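Local coordinates for protein interferon gamma receptor 1 (Gallus gallus, PDB 4EQ3) that probably binds a cytokine through the extracellular part of a membrane-spanning interferon gamma receptor chain, at residues A[189-193]-A[204-208]; A[148-152]-A[164-169]. Numbering follows the deposited sequence.

Interaction 1: residues A[189-193]-A[204-208]; sequences CVSAK and ASSEE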
# COMPACT_ATOMS: atom_id res chain seq x y z
N CYS A 189 18.54 14.37 11.87
CA CYS A 189 17.84 13.12 11.61
C CYS A 189 16.51 13.40 10.94
O CYS A 189 15.77 14.29 11.34
CB CYS A 189 17.62 12.35 12.91
SG CYS A 189 19.14 12.01 13.80
N VAL A 190 16.23 12.62 9.90
CA VAL A 190 15.08 12.90 9.06
C VAL A 190 14.26 11.64 8.82
O VAL A 190 14.81 10.53 8.72
CB VAL A 190 15.53 13.49 7.70
CG1 VAL A 190 15.95 12.38 6.75
CG2 VAL A 190 14.42 14.31 7.10
N SER A 191 12.95 11.84 8.75
CA SER A 191 12.00 10.77 8.43
C SER A 191 10.95 11.31 7.48
O SER A 191 10.80 12.52 7.31
CB SER A 191 11.33 10.26 9.70
OG SER A 191 10.52 11.28 10.26
N ALA A 192 10.20 10.41 6.84
CA ALA A 192 9.20 10.85 5.88
C ALA A 192 7.96 9.95 5.87
O ALA A 192 8.04 8.79 6.28
CB ALA A 192 9.81 10.92 4.47
N LYS A 193 6.84 10.48 5.41
CA LYS A 193 5.61 9.73 5.20
C LYS A 193 5.00 10.03 3.83
O LYS A 193 5.05 11.11 3.39
CB LYS A 193 4.56 10.13 6.22
CG LYS A 193 4.69 9.68 7.56
CD LYS A 193 3.39 9.89 8.26
CE LYS A 193 3.38 11.03 9.10
NZ LYS A 193 2.45 10.89 10.17
N ALA A 204 2.75 5.21 6.96
CA ALA A 204 3.60 5.11 8.15
C ALA A 204 4.90 5.87 7.91
O ALA A 204 5.30 6.04 6.76
CB ALA A 204 3.90 3.64 8.46
N SER A 205 5.54 6.31 8.98
CA SER A 205 6.81 7.01 8.88
C SER A 205 7.96 6.06 8.62
O SER A 205 8.02 4.96 9.17
CB SER A 205 7.13 7.76 10.17
OG SER A 205 6.05 8.57 10.57
N SER A 206 8.90 6.48 7.78
CA SER A 206 10.14 5.75 7.63
C SER A 206 10.84 5.80 8.97
O SER A 206 10.49 6.63 9.81
CB SER A 206 11.01 6.41 6.56
OG SER A 206 11.32 7.74 6.92
N GLU A 207 11.83 4.95 9.19
CA GLU A 207 12.67 5.13 10.36
C GLU A 207 13.65 6.28 10.12
O GLU A 207 13.90 6.65 8.98
CB GLU A 207 13.37 3.84 10.78
CG GLU A 207 14.02 3.08 9.66
CD GLU A 207 14.70 1.82 10.16
OE1 GLU A 207 15.53 1.92 11.10
OE2 GLU A 207 14.41 0.73 9.61
N GLU A 208 14.16 6.85 11.20
CA GLU A 208 15.01 8.02 11.10
C GLU A 208 16.32 7.68 10.41
O GLU A 208 16.92 6.64 10.68
CB GLU A 208 15.30 8.61 12.48
CG GLU A 208 14.19 9.49 13.04
CD GLU A 208 14.72 10.47 14.08
OE1 GLU A 208 15.76 10.17 14.71
OE2 GLU A 208 14.10 11.54 14.27
O HOH W 1 8.09 11.08 9.41
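Ala192 meets Ser206 through a closed pair of hydrogen bonds. Ser206 N donates to Ala192 O at 2.9 Å, and Ala192 N, instead of finding a backbone carbonyl, donates to Ser206 OG at 2.9 Å. Serine suits this buried position because its short p-rotamer hydroxyl serves as acceptor where a carbonyl would in a regular pair; Ser206 OG also donates a weak bond to Glu207 O at 3.5 Å. Residues 204-208 run nearly antiparallel to 189-193, with polyproline-like backbone angles, phi near -70° and psi near 140-165°. CA-H...O contacts lie alongside conventional bonds: Ser205 CA is 3.4 Å from Ala192 O, and Glu208 CA 3.5 Å from Val190 O, Val190 having Ser209 as backbone partner. At the solvent side, Ser191 OG holds a water at 2.6 Å, which reaches Ser205 OG weakly at 3.4 Å. Glu208 OE1 lies 3.4 Å from Cys189 CB, while Glu208 OE2 makes a long, weak ion pair with Arg155. Cys189 is disulfide-bonded to Cys210, covalently joining the same two strands. On the other edge of strand 186-196, Cys189, Ser191 and Lys193 make backbone bonds with Arg155, Ile153 and Ser151 of strand 148-156, while apolar Val190 and Ala192 pack on Leu114 of strand 113-119.

Interaction 2: residues A[148-152]-A[164-169]; sequences LSYSV and NFTVAD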
# COMPACT_ATOMS: atom_id res chain seq x y z
N LEU A 148 0.18 12.29 -5.19
CA LEU A 148 1.15 11.79 -4.23
C LEU A 148 2.05 12.90 -3.71
O LEU A 148 2.62 13.65 -4.49
CB LEU A 148 2.03 10.71 -4.86
CG LEU A 148 3.21 10.23 -4.01
CD1 LEU A 148 2.75 9.57 -2.71
CD2 LEU A 148 4.09 9.29 -4.82
N SER A 149 2.17 13.00 -2.39
CA SER A 149 3.17 13.88 -1.80
C SER A 149 3.87 13.18 -0.64
O SER A 149 3.40 12.16 -0.14
CB SER A 149 2.52 15.19 -1.32
OG SER A 149 1.57 14.97 -0.29
N TYR A 150 5.00 13.72 -0.21
CA TYR A 150 5.67 13.20 0.97
C TYR A 150 5.86 14.34 1.93
O TYR A 150 6.18 15.46 1.52
CB TYR A 150 7.02 12.56 0.60
CG TYR A 150 6.88 11.26 -0.16
CD1 TYR A 150 6.90 11.24 -1.55
CD2 TYR A 150 6.74 10.05 0.51
CE1 TYR A 150 6.78 10.05 -2.25
CE2 TYR A 150 6.61 8.86 -0.18
CZ TYR A 150 6.63 8.87 -1.56
OH TYR A 150 6.50 7.69 -2.26
N SER A 151 5.65 14.06 3.21
CA SER A 151 5.97 15.02 4.25
C SER A 151 7.26 14.55 4.88
O SER A 151 7.44 13.35 5.12
CB SER A 151 4.87 15.08 5.31
OG SER A 151 4.65 13.79 5.85
N VAL A 152 8.16 15.48 5.15
CA VAL A 152 9.47 15.16 5.68
C VAL A 152 9.72 15.94 6.96
O VAL A 152 9.54 17.16 6.99
CB VAL A 152 10.57 15.51 4.66
CG1 VAL A 152 11.93 15.14 5.20
CG2 VAL A 152 10.29 14.79 3.36
N ASN A 164 9.26 21.15 9.25
CA ASN A 164 8.48 20.27 8.40
C ASN A 164 8.51 20.71 6.94
O ASN A 164 8.44 21.90 6.63
CB ASN A 164 7.03 20.22 8.90
CG ASN A 164 6.93 19.74 10.33
OD1 ASN A 164 7.50 18.71 10.68
ND2 ASN A 164 6.19 20.48 11.16
N PHE A 165 8.62 19.74 6.04
CA PHE A 165 8.67 20.04 4.63
C PHE A 165 7.69 19.17 3.86
O PHE A 165 7.27 18.12 4.35
CB PHE A 165 10.09 19.85 4.09
CG PHE A 165 11.11 20.73 4.76
CD1 PHE A 165 11.41 21.98 4.25
CD2 PHE A 165 11.78 20.30 5.90
CE1 PHE A 165 12.35 22.79 4.87
CE2 PHE A 165 12.72 21.10 6.52
CZ PHE A 165 13.01 22.35 6.01
N THR A 166 7.31 19.61 2.67
CA THR A 166 6.46 18.80 1.81
C THR A 166 7.00 18.87 0.40
O THR A 166 7.32 19.95 -0.09
CB THR A 166 5.00 19.28 1.80
OG1 THR A 166 4.49 19.30 3.14
CG2 THR A 166 4.14 18.33 0.98
N VAL A 167 7.11 17.72 -0.25
CA VAL A 167 7.51 17.68 -1.64
C VAL A 167 6.45 16.94 -2.46
O VAL A 167 5.86 15.96 -1.99
CB VAL A 167 8.90 17.04 -1.82
CG1 VAL A 167 8.89 15.61 -1.31
CG2 VAL A 167 9.34 17.12 -3.28
N ALA A 168 6.20 17.41 -3.68
CA ALA A 168 5.20 16.80 -4.54
C ALA A 168 5.53 17.00 -6.01
O ALA A 168 6.60 17.53 -6.35
CB ALA A 168 3.81 17.36 -4.21
N ASP A 169 4.63 16.58 -6.89
CA ASP A 169 4.83 16.68 -8.33
C ASP A 169 6.15 16.03 -8.75
O ASP A 169 6.80 16.48 -9.70
CB ASP A 169 4.84 18.14 -8.78
CG ASP A 169 3.61 18.88 -8.32
OD1 ASP A 169 2.48 18.36 -8.50
OD2 ASP A 169 3.77 20.00 -7.79
O HOH W 2 2.04 15.17 -6.60
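Tyr150 sets its CB against the CG1 methyl of Val167, 4.1 Å apart, before its ring leads off from the strand pair to meet Pro112 and Phe132. A tyrosine fits this buried place because the ring is apolar while its hydroxyl finds a partner, His129 ND1. Next along the same face, Val152 sits beside Phe165, CB to CB 4.4 Å. These beta-branched and aromatic residues favour extended backbone and supply the apolar surface; Phe165 and Val167 also meet strand 175-180 at Leu177, Ile179 and Cys175. The opposite face carries Ser149, Ser151, Thr166 and Ala168, small or polar residues appropriate to its greater exposure, with Ser149 CB 3.8 Å from Ala168 CB. The backbones run antiparallel at 162°, their axes 4.6 Å apart. Two hydrogen-bonded pairs hold them: Tyr150 N to Val167 O and Val167 N to Tyr150 O, both 3.0 Å, then Val152 N to Phe165 O and Phe165 N to Val152 O, both 2.9 Å. Between them lies the non-hydrogen-bonded pair Ser151 and Thr166, where Ser151 CA approaches Phe165 O to 3.4 Å. At the far end Asp169 has positive phi, and a water bridges the two backbones here, donating to Leu148 O at 2.7 Å and accepting from Asp169 N at 3.0 Å. This is a classical beta hairpin, corresponding to strands C and C' of the fibronectin type III sandwich found in class II cytokine receptors.

How the interactions relate
Both contacts belong to the second, C-terminal fibronectin type III domain. Following the chain, strand 148-156 turns back as strand 161-168, and interaction 2 closes a loop of 11 residues. The chain then passes through strand 175-180 and returns as strand 186-196, which turns into strand 201-213; interaction 1 closes a loop of 10 residues there. The two loops follow in series, neither nesting nor crossing. In space, however, they join: strands 148-156 and 186-196 are neighbours in one four-stranded sheet, with a probable hydrogen bond from Lys193 N to Ser151 O at 2.9 Å. Interaction 2 joins outer strand 161-168 to 148-156, and interaction 1 joins outer strand 201-213 to 186-196.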